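Local coordinates for predicted acetyltransferase (Clostridium acetobutylicum, PDB 3MGD), which binds acetyl-CoA and, as a member of the GNAT family, probably transfers its acetyl group to an acceptor, at the interface of chains A and B. Coordinates in Å, arbitrary orientation; residue numbers count along the deposited sequence, not the author numbering. Chains: chain A/B, Predicted acetyltransferase.

The interface of chains A and B. Residues chain A 32, 34, 37-38, 41; chain B 75-76, 80-81.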
loop_
_atom_site.group_PDB
_atom_site.type_symbol
_atom_site.label_atom_id
_atom_site.label_comp_id
_atom_site.label_asym_id
_atom_site.label_seq_id
_atom_site.Cartn_x
_atom_site.Cartn_y
_atom_site.Cartn_z
ATOM N N ILE A 32 23.085 5.289 -1.946
ATOM C CA ILE A 32 22.925 5.597 -3.357
ATOM C C ILE A 32 22.238 6.946 -3.422
ATOM O O ILE A 32 21.699 7.413 -2.429
ATOM C CB ILE A 32 22.076 4.522 -4.089
ATOM C CG1 ILE A 32 20.689 4.418 -3.462
ATOM C CG2 ILE A 32 22.763 3.164 -4.039
ATOM C CD1 ILE A 32 19.744 3.467 -4.197
ATOM N N ILE A 34 19.288 9.126 -4.465
ATOM C CA ILE A 34 17.895 9.002 -4.916
ATOM C C ILE A 34 17.227 10.358 -5.157
ATOM O O ILE A 34 16.006 10.468 -5.168
ATOM C CB ILE A 34 17.039 8.156 -3.955
ATOM C CG1 ILE A 34 16.995 8.794 -2.565
ATOM C CG2 ILE A 34 17.557 6.703 -3.908
ATOM C CD1 ILE A 34 16.064 8.078 -1.617
ATOM N N GLU A 37 14.694 10.349 -8.139
ATOM C CA GLU A 37 13.465 9.592 -7.891
ATOM C C GLU A 37 12.559 10.276 -6.870
ATOM O O GLU A 37 11.333 10.264 -7.014
ATOM C CB GLU A 37 13.806 8.178 -7.416
ATOM C CG GLU A 37 14.419 7.276 -8.495
ATOM C CD GLU A 37 15.936 7.418 -8.636
ATOM O OE1 GLU A 37 16.546 8.367 -8.080
ATOM O OE2 GLU A 37 16.526 6.564 -9.326
ATOM N N LEU A 38 13.160 10.844 -5.823
ATOM C CA LEU A 38 12.392 11.602 -4.831
ATOM C C LEU A 38 11.716 12.808 -5.502
ATOM O O LEU A 38 10.519 13.050 -5.322
ATOM C CB LEU A 38 13.295 12.072 -3.672
ATOM C CG LEU A 38 13.713 11.048 -2.613
ATOM C CD1 LEU A 38 14.803 11.603 -1.667
ATOM C CD2 LEU A 38 12.499 10.542 -1.829
ATOM N N TYR A 41 8.891 11.711 -7.662
ATOM C CA TYR A 41 7.769 11.266 -6.824
ATOM C C TYR A 41 6.922 12.443 -6.323
ATOM O O TYR A 41 5.687 12.411 -6.406
ATOM C CB TYR A 41 8.254 10.446 -5.629
ATOM C CG TYR A 41 7.134 10.056 -4.687
ATOM C CD1 TYR A 41 6.303 8.979 -4.976
ATOM C CD2 TYR A 41 6.894 10.778 -3.526
ATOM C CE1 TYR A 41 5.264 8.628 -4.132
ATOM C CE2 TYR A 41 5.859 10.436 -2.668
ATOM C CZ TYR A 41 5.052 9.359 -2.977
ATOM O OH TYR A 41 4.018 9.024 -2.131
ATOM N N PRO B 75 10.094 6.977 -2.639
ATOM C CA PRO B 75 11.399 6.322 -2.765
ATOM C C PRO B 75 12.168 6.266 -1.452
ATOM O O PRO B 75 12.045 7.143 -0.611
ATOM C CB PRO B 75 12.145 7.222 -3.762
ATOM C CG PRO B 75 11.046 7.752 -4.637
ATOM C CD PRO B 75 9.889 7.995 -3.686
ATOM N N THR B 76 12.945 5.202 -1.281
ATOM C CA THR B 76 13.881 5.121 -0.171
ATOM C C THR B 76 15.174 4.472 -0.664
ATOM O O THR B 76 15.248 3.980 -1.801
ATOM C CB THR B 76 13.263 4.343 1.011
ATOM O OG1 THR B 76 14.227 4.225 2.064
ATOM C CG2 THR B 76 12.810 2.968 0.554
ATOM N N LYS B 80 14.659 2.402 -4.640
ATOM C CA LYS B 80 14.823 3.769 -5.147
ATOM C C LYS B 80 13.626 4.343 -5.921
ATOM O O LYS B 80 13.456 5.559 -5.982
ATOM C CB LYS B 80 16.101 3.894 -5.992
ATOM C CG LYS B 80 16.080 3.089 -7.276
ATOM C CD LYS B 80 17.353 3.355 -8.097
ATOM C CE LYS B 80 17.321 2.587 -9.419
ATOM N NZ LYS B 80 18.335 3.088 -10.405
ATOM N N THR B 81 12.825 3.482 -6.539
ATOM C CA THR B 81 11.653 3.954 -7.282
ATOM C C THR B 81 10.429 4.128 -6.371
ATOM O O THR B 81 9.452 4.809 -6.730
ATOM C CB THR B 81 11.251 2.963 -8.410
ATOM O OG1 THR B 81 10.768 1.757 -7.815
ATOM C CG2 THR B 81 12.432 2.629 -9.299
#
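A:Glu37 CG lies anti to the carbonyl carbon and the chain bends at chi2 (86°), while B:Lys80 CG sits between the backbone N and the carbonyl carbon (chi1 66°). The bend brings the glutamate carboxylate alongside the lysine chain, which runs extended beyond CG. The two side chains cross at a slant, and the carboxylate oxygen A:Glu37 OE2 lies beside the lysine methylenes, 3.5 Å from B:Lys80 CD. The opposite charges are near but not paired, with A:Glu37 OE2 4.1 Å from the amine B:Lys80 NZ. Their attraction may still help hold the chains together. The root of the lysine is covered by isoleucines. The branch methyl A:Ile34 CG2 packs 3.8 Å from B:Lys80 CB. A:Ile32 crosses the lysine at about a right angle, with CD1 near the same carbon. The longer branch of A:Ile34 ends in CD1, which packs on the backbone of B:Thr76. B:Pro75 is packed against A:Glu37, A:Leu38 and A:Tyr41 on one face of helix 35-47 of chain A. B:Pro75 CG stands 3.5 Å from the backbone oxygen A:Glu37 O. A:Leu38 passes the proline in the opposite direction, with CD2 3.9 Å from B:Pro75 CB. This patch of loop against helix is mainly apolar and recurs with the chains exchanged in the two-fold dimer of the deposited assembly. The structure alone does not show whether that dimer is biological. At the far end, B:Pro75 CD touches the base of the tyrosine, 3.5 Å from A:Tyr41 CB and close to the ring carbon A:Tyr41 CG.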